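Local coordinates for putative transcriptional regulator, LysR family (Vibrio parahaemolyticus, PDB 3OXN), which is probably a DNA-binding transcription factor of the LysR family, represented here by its substrate-binding domain without the DNA-binding part, at residues A[36-41]-A[48-53]; A[63-68]-A[81-86]; A[71-76]-A[213-218]. One frame throughout, in Å; residues are numbered along the deposited sequence.

Contact 1. Residues A[36-41]-A[48-53]; sequences FALPRI and VSFNFL
Helix 28-44, through L38 and I41, runs almost antiparallel to the strand that carries F50, with 160° between the directions of the short helical and strand pieces and their axes 11.3 Å apart. This is the packing of the helix against strand 49-54 in the beta-alpha-beta unit 20-25, 28-44, 49-54 of the LysR substrate-binding domain. The two backbones draw together toward the connecting turn: the CA of L38 lies 9.6 Å from the CA of F50, while the CA of I41 is 8.2 Å from the CA of V48.

The ring of F50 lies between L38 and I41 and is met from two directions. L38 comes over one face, its CD2 4.2 Å from the centroid of the F50 ring and 23° from the ring normal, a CH-pi contact shifted toward the rim. I41 arrives at the edge, close to the ring plane, with its CG2 near CE2 of F50 and its chain running nearly perpendicular to that of F50. The CB of I41 points to the strand, and its CG2 branch also reaches CG1 of V48, 4.1 Å away. A flat ring suits the place, since it offers a face to one aliphatic chain and an edge to another. All five touching residues are buried and apolar, as befits a helix laid over a sheet.

The strand is also an assembly edge. F50 and N51 continue the sheet in a parallel ladder with the second subunit, and both F50 and F52 touch L145 of that neighbouring subunit. F52 in turn packs on M30 and L34 of the helix, and L38 reaches its ring obliquely, with CD1 of L38 4.2 Å from CE2 of F52.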
# COMPACT_ATOMS: atom_id res chain seq x y z
N PHE A 36 3.17 14.23 -1.10
CA PHE A 36 3.53 15.59 -0.76
C PHE A 36 4.68 16.09 -1.65
O PHE A 36 4.61 17.18 -2.24
CB PHE A 36 3.91 15.65 0.71
CG PHE A 36 4.14 17.04 1.22
CD1 PHE A 36 3.13 17.72 1.89
CD2 PHE A 36 5.36 17.67 1.04
CE1 PHE A 36 3.34 19.00 2.38
CE2 PHE A 36 5.57 18.95 1.52
CZ PHE A 36 4.56 19.62 2.19
N ALA A 37 5.74 15.30 -1.76
CA ALA A 37 6.96 15.73 -2.44
C ALA A 37 6.91 15.59 -3.96
O ALA A 37 7.83 16.01 -4.65
CB ALA A 37 8.17 14.97 -1.89
N LEU A 38 5.84 15.00 -4.50
CA LEU A 38 5.80 14.72 -5.93
C LEU A 38 5.46 15.92 -6.83
O LEU A 38 5.97 16.02 -7.94
CB LEU A 38 4.89 13.52 -6.24
CG LEU A 38 5.52 12.12 -6.21
CD1 LEU A 38 4.46 11.05 -6.15
CD2 LEU A 38 6.42 11.88 -7.40
N PRO A 39 4.60 16.83 -6.37
CA PRO A 39 4.25 17.93 -7.28
C PRO A 39 5.44 18.83 -7.61
O PRO A 39 5.62 19.20 -8.78
CB PRO A 39 3.18 18.69 -6.51
CG PRO A 39 2.56 17.65 -5.63
CD PRO A 39 3.69 16.77 -5.21
N ARG A 40 6.24 19.17 -6.61
CA ARG A 40 7.46 19.94 -6.87
C ARG A 40 8.48 19.18 -7.70
O ARG A 40 9.27 19.80 -8.41
CB ARG A 40 8.10 20.46 -5.58
CG ARG A 40 7.93 21.98 -5.37
CD ARG A 40 6.72 22.33 -4.48
NE ARG A 40 7.13 22.81 -3.16
CZ ARG A 40 7.47 24.07 -2.90
NH1 ARG A 40 7.45 24.98 -3.87
NH2 ARG A 40 7.83 24.44 -1.67
N ILE A 41 8.48 17.85 -7.63
CA ILE A 41 9.41 17.02 -8.42
C ILE A 41 9.14 17.17 -9.91
O ILE A 41 10.04 17.49 -10.68
CB ILE A 41 9.31 15.51 -8.08
CG1 ILE A 41 9.68 15.24 -6.63
CG2 ILE A 41 10.23 14.72 -8.98
CD1 ILE A 41 11.08 15.66 -6.28
N VAL A 48 10.85 13.72 -16.13
CA VAL A 48 11.27 12.71 -15.17
C VAL A 48 10.19 11.63 -15.04
O VAL A 48 9.01 11.89 -15.28
CB VAL A 48 11.56 13.38 -13.80
CG1 VAL A 48 10.35 13.30 -12.87
CG2 VAL A 48 12.78 12.78 -13.16
N SER A 49 10.62 10.42 -14.67
CA SER A 49 9.73 9.26 -14.55
C SER A 49 9.98 8.49 -13.24
O SER A 49 11.12 8.29 -12.83
CB SER A 49 9.95 8.35 -15.76
OG SER A 49 9.12 7.20 -15.72
N PHE A 50 8.91 8.05 -12.58
CA PHE A 50 9.04 7.40 -11.27
C PHE A 50 8.59 5.95 -11.16
O PHE A 50 7.57 5.54 -11.71
CB PHE A 50 8.32 8.22 -10.20
CG PHE A 50 9.17 9.25 -9.57
CD1 PHE A 50 10.06 8.91 -8.57
CD2 PHE A 50 9.10 10.56 -9.98
CE1 PHE A 50 10.85 9.86 -7.98
CE2 PHE A 50 9.90 11.51 -9.40
CZ PHE A 50 10.77 11.16 -8.39
N ASN A 51 9.36 5.17 -10.41
CA ASN A 51 9.00 3.80 -10.14
C ASN A 51 9.04 3.46 -8.65
O ASN A 51 10.10 3.18 -8.09
CB ASN A 51 9.88 2.84 -10.91
CG ASN A 51 9.25 1.47 -11.06
OD1 ASN A 51 8.03 1.35 -11.04
ND2 ASN A 51 10.07 0.44 -11.19
N PHE A 52 7.89 3.47 -8.00
CA PHE A 52 7.82 3.16 -6.58
C PHE A 52 7.42 1.71 -6.36
O PHE A 52 6.45 1.23 -6.94
CB PHE A 52 6.83 4.06 -5.88
CG PHE A 52 7.22 5.50 -5.89
CD1 PHE A 52 8.15 5.98 -4.98
CD2 PHE A 52 6.64 6.38 -6.80
CE1 PHE A 52 8.50 7.31 -4.98
CE2 PHE A 52 6.98 7.71 -6.82
CZ PHE A 52 7.91 8.19 -5.90
N LEU A 53 8.17 1.01 -5.52
CA LEU A 53 7.81 -0.36 -5.20
C LEU A 53 7.94 -0.60 -3.72
O LEU A 53 8.65 0.12 -3.04
CB LEU A 53 8.64 -1.36 -6.01
CG LEU A 53 10.10 -0.96 -6.24
CD1 LEU A 53 10.92 -1.30 -5.01
CD2 LEU A 53 10.63 -1.67 -7.46

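Contact 2. Residues A[63-68]-A[81-86]; sequences QLTYEG and EPLRSE
In the five-stranded sheet of the domain's lobe that also carries strands 49-54 and 71-74, strand 83-89 is an outermost strand of this chain. Here L64 of helix 60-65 packs on L83, with T65 at the margin. The CA atoms of L64 and L83 are 8.6 Å apart, spanned by two long aliphatic side chains. Their ends meet branch to branch, CD1 of L64 lying 3.7 Å from CD1 of L83, and the side chains cross at a slant. Each leucine has its CG anti to the carbonyl carbon (chi1 -62° for L64, -72° for L83), which, with both CB atoms pointing across, brings the branched ends together. Leucine fits both positions because both are buried and the branched end provides methyls without a polar group to satisfy.

The OG1 of T65 bonds back to the carbonyl O of S61, one turn earlier, so a hydroxyl at the side of the leucine core is satisfied by its own helix; the carbonyl O of T65 accepts from R201. Beyond the helix, G68 takes a positive phi of 89°, a value that glycine adopts readily. On the strand side, CD2 of L83 comes no nearer to OG1 of T65 than 4.4 Å.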
# COMPACT_ATOMS: atom_id res chain seq x y z
N GLN A 63 17.81 -4.81 -2.07
CA GLN A 63 16.94 -4.08 -2.97
C GLN A 63 17.68 -2.91 -3.65
O GLN A 63 17.58 -2.74 -4.87
CB GLN A 63 15.67 -3.62 -2.23
CG GLN A 63 14.40 -3.88 -3.02
CD GLN A 63 13.15 -3.81 -2.18
OE1 GLN A 63 13.20 -3.90 -0.95
NE2 GLN A 63 11.99 -3.68 -2.85
N LEU A 64 18.46 -2.14 -2.89
CA LEU A 64 19.25 -1.07 -3.47
C LEU A 64 20.44 -1.63 -4.25
O LEU A 64 20.84 -1.08 -5.28
CB LEU A 64 19.74 -0.10 -2.40
CG LEU A 64 18.72 0.69 -1.59
CD1 LEU A 64 19.45 1.29 -0.42
CD2 LEU A 64 18.01 1.74 -2.42
N THR A 65 21.01 -2.72 -3.76
CA THR A 65 22.19 -3.32 -4.39
C THR A 65 21.90 -4.17 -5.64
O THR A 65 22.56 -4.01 -6.67
CB THR A 65 22.98 -4.16 -3.39
OG1 THR A 65 23.29 -3.36 -2.25
CG2 THR A 65 24.27 -4.66 -4.01
N TYR A 66 20.93 -5.06 -5.57
CA TYR A 66 20.75 -5.99 -6.67
C TYR A 66 19.52 -5.76 -7.54
O TYR A 66 19.54 -6.06 -8.72
CB TYR A 66 20.77 -7.44 -6.16
CG TYR A 66 22.06 -7.81 -5.50
CD1 TYR A 66 23.20 -8.06 -6.25
CD2 TYR A 66 22.16 -7.89 -4.12
CE1 TYR A 66 24.40 -8.40 -5.64
CE2 TYR A 66 23.35 -8.23 -3.51
CZ TYR A 66 24.46 -8.48 -4.27
OH TYR A 66 25.64 -8.82 -3.67
N GLU A 67 18.46 -5.22 -6.97
CA GLU A 67 17.19 -5.13 -7.67
C GLU A 67 17.02 -3.82 -8.44
O GLU A 67 16.00 -3.62 -9.09
CB GLU A 67 16.03 -5.26 -6.68
CG GLU A 67 16.31 -6.16 -5.48
CD GLU A 67 15.49 -7.44 -5.47
OE1 GLU A 67 14.56 -7.59 -6.30
OE2 GLU A 67 15.78 -8.31 -4.62
N GLY A 68 18.00 -2.91 -8.36
CA GLY A 68 17.93 -1.66 -9.11
C GLY A 68 17.23 -0.48 -8.43
O GLY A 68 16.82 0.48 -9.10
N GLU A 81 25.45 0.39 6.96
CA GLU A 81 26.78 0.42 6.32
C GLU A 81 27.07 -0.89 5.59
O GLU A 81 26.84 -1.98 6.13
CB GLU A 81 27.87 0.67 7.36
CG GLU A 81 27.72 1.98 8.12
CD GLU A 81 26.57 1.94 9.11
OE1 GLU A 81 25.76 2.90 9.11
OE2 GLU A 81 26.48 0.95 9.88
N PRO A 82 27.61 -0.79 4.36
CA PRO A 82 28.07 0.42 3.66
C PRO A 82 27.02 1.08 2.75
O PRO A 82 27.35 1.51 1.63
CB PRO A 82 29.18 -0.15 2.78
CG PRO A 82 28.56 -1.41 2.31
CD PRO A 82 28.03 -2.00 3.61
N LEU A 83 25.78 1.17 3.21
CA LEU A 83 24.76 1.91 2.48
C LEU A 83 24.68 3.34 2.98
O LEU A 83 24.65 3.59 4.17
CB LEU A 83 23.39 1.24 2.60
CG LEU A 83 23.21 -0.06 1.84
CD1 LEU A 83 21.76 -0.49 1.89
CD2 LEU A 83 23.64 0.15 0.42
N ARG A 84 24.67 4.28 2.05
CA ARG A 84 24.54 5.68 2.40
C ARG A 84 23.17 5.96 3.02
O ARG A 84 22.16 5.38 2.64
CB ARG A 84 24.77 6.53 1.17
CG ARG A 84 26.01 6.09 0.43
CD ARG A 84 27.19 6.41 1.28
NE ARG A 84 26.90 7.68 1.95
CZ ARG A 84 27.82 8.54 2.38
NH1 ARG A 84 29.12 8.27 2.21
NH2 ARG A 84 27.43 9.66 2.97
N SER A 85 23.14 6.85 4.00
CA SER A 85 21.89 7.10 4.67
C SER A 85 21.93 8.46 5.32
O SER A 85 22.98 8.90 5.77
CB SER A 85 21.65 6.04 5.73
OG SER A 85 22.72 6.01 6.65
N GLU A 86 20.78 9.12 5.35
CA GLU A 86 20.66 10.34 6.12
C GLU A 86 19.26 10.36 6.74
O GLU A 86 18.32 9.90 6.11
CB GLU A 86 20.88 11.56 5.22
CG GLU A 86 19.61 12.22 4.75
CD GLU A 86 19.85 13.58 4.10
OE1 GLU A 86 20.70 13.65 3.19
OE2 GLU A 86 19.19 14.56 4.51

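Contact 3. Residues A[71-76]-A[213-218]; sequences LAICRP and SVVREE
V215 of helix 206-227 is the residue that meets L71 and I73, two positions on one face of strand 71-74, a central strand of the sheet. Along the helix, S213 precedes it on a partly exposed side, its OG bonded to the carbonyl oxygens of E209 and W210, so a small hydroxyl is satisfied within its own helix. V214 is turned aside from the strand and packs on I41 and E44 of helix 28-44. V215 then points at the sheet, where its CA is 9.7 Å from the CA of I73.

The two methyls of V215 divide the work. CG1, anti to the backbone N (chi1 169°), lies 4.2 Å from CD1 of I73, and CG2 lies 4.3 Å from CD2 of L71. I73 and V215 lie alongside each other, pointing opposite ways. I73 gains its reach from an extended outer part, chi2 169°, which carries CD1 toward the helix. On the strand, L71 and I73 look to the helix, whereas A72 and C74 between and after them turn to L60 of helix 60-65 and to loop residues.

The guanidinium end of R216 is not modelled. E217 after it is exposed, as suits a charged residue on the outer side of the helix, and its N bonds to the carbonyl O of S213, 2.8 Å away, a regular backbone bond of the helix. E218, which is buried, forms a salt bridge with R40 of helix 28-44, so its charge has a partner away from the sheet.

Across the contact the chemistry is wholly apolar: a short beta-branched residue is reached by two longer chains, and within these two segments the helix meets the strand by apolar packing, with nothing directional between them to fix the exact register.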
# COMPACT_ATOMS: atom_id res chain seq x y z
N LEU A 71 16.96 4.69 -4.54
CA LEU A 71 16.89 5.24 -3.19
C LEU A 71 15.85 4.45 -2.40
O LEU A 71 14.85 3.98 -2.95
CB LEU A 71 16.46 6.71 -3.28
CG LEU A 71 16.27 7.54 -2.01
CD1 LEU A 71 17.58 7.75 -1.28
CD2 LEU A 71 15.64 8.87 -2.38
N ALA A 72 16.07 4.31 -1.10
CA ALA A 72 15.07 3.69 -0.25
C ALA A 72 14.62 4.71 0.80
O ALA A 72 15.46 5.37 1.42
CB ALA A 72 15.64 2.45 0.41
N ILE A 73 13.31 4.85 1.00
CA ILE A 73 12.82 5.65 2.12
C ILE A 73 12.09 4.80 3.18
O ILE A 73 11.01 4.25 2.91
CB ILE A 73 11.91 6.79 1.67
CG1 ILE A 73 12.61 7.65 0.60
CG2 ILE A 73 11.47 7.62 2.89
CD1 ILE A 73 11.70 8.66 -0.12
N CYS A 74 12.67 4.69 4.37
CA CYS A 74 12.08 3.88 5.42
C CYS A 74 12.76 4.13 6.76
O CYS A 74 13.56 5.04 6.90
CB CYS A 74 12.27 2.41 5.09
SG CYS A 74 14.00 1.84 5.23
N ARG A 75 12.43 3.28 7.73
CA ARG A 75 13.19 3.18 8.97
C ARG A 75 13.99 1.87 8.96
O ARG A 75 13.46 0.82 9.31
CB ARG A 75 12.24 3.18 10.15
CG ARG A 75 12.92 3.47 11.45
CD ARG A 75 12.06 3.10 12.64
NE ARG A 75 12.61 1.95 13.36
CZ ARG A 75 13.47 2.05 14.36
NH1 ARG A 75 13.88 3.26 14.76
NH2 ARG A 75 13.93 0.96 14.95
N PRO A 76 15.26 1.92 8.55
CA PRO A 76 16.10 0.71 8.57
C PRO A 76 16.09 0.04 9.94
O PRO A 76 16.45 0.68 10.93
CB PRO A 76 17.50 1.25 8.30
CG PRO A 76 17.28 2.51 7.57
CD PRO A 76 16.01 3.10 8.10
N SER A 213 18.00 15.54 -2.70
CA SER A 213 17.81 16.90 -2.22
C SER A 213 16.37 17.42 -2.36
O SER A 213 15.88 18.14 -1.47
CB SER A 213 18.79 17.86 -2.90
OG SER A 213 18.95 17.51 -4.26
N VAL A 214 15.71 17.10 -3.47
CA VAL A 214 14.32 17.49 -3.61
C VAL A 214 13.47 16.76 -2.58
O VAL A 214 12.56 17.34 -1.99
CB VAL A 214 13.79 17.28 -5.02
CG1 VAL A 214 13.84 18.60 -5.79
CG2 VAL A 214 14.60 16.24 -5.73
N VAL A 215 13.81 15.49 -2.36
CA VAL A 215 13.21 14.71 -1.28
C VAL A 215 13.53 15.39 0.05
O VAL A 215 12.66 15.61 0.89
CB VAL A 215 13.74 13.24 -1.27
CG1 VAL A 215 13.35 12.52 -0.00
CG2 VAL A 215 13.25 12.48 -2.50
N ARG A 216 14.80 15.73 0.24
CA ARG A 216 15.30 16.32 1.48
C ARG A 216 14.56 17.59 1.87
O ARG A 216 14.11 17.73 3.00
CB ARG A 216 16.79 16.62 1.35
CG ARG A 216 17.59 16.44 2.61
CD ARG A 216 18.97 17.11 2.51
NE ARG A 216 19.56 17.04 1.17
N GLU A 217 14.42 18.52 0.93
CA GLU A 217 13.85 19.82 1.26
C GLU A 217 12.32 19.81 1.27
O GLU A 217 11.69 20.71 1.84
CB GLU A 217 14.37 20.91 0.32
CG GLU A 217 14.08 20.64 -1.12
CD GLU A 217 14.04 21.91 -1.94
OE1 GLU A 217 14.62 22.92 -1.48
OE2 GLU A 217 13.43 21.89 -3.04
N GLU A 218 11.74 18.79 0.65
CA GLU A 218 10.29 18.58 0.69
C GLU A 218 9.88 17.91 2.00
O GLU A 218 8.88 18.28 2.60
CB GLU A 218 9.82 17.76 -0.51
CG GLU A 218 9.77 18.55 -1.81
CD GLU A 218 8.79 19.72 -1.74
OE1 GLU A 218 7.69 19.55 -1.17
OE2 GLU A 218 9.14 20.83 -2.23

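How the contacts relate
All three contacts bear on the same five-stranded sheet, from both of its faces. Contacts 1 and 3 share one face: their centres are about 11 Å apart, and helices 28-44 and 206-227 meet beside them, with CB of A37 3.5 Å from CB of E218. Contact 2 lies on the other face, its centre about 13 Å from that of contact 3 and about 19 Å from that of contact 1; there CD2 of L64 packs 3.5 Å from N of A72. No ligand belongs to these contacts. In related periplasmic-binding-protein-like domains the effector usually sits between two lobes, and these contacts probably build the core of one lobe.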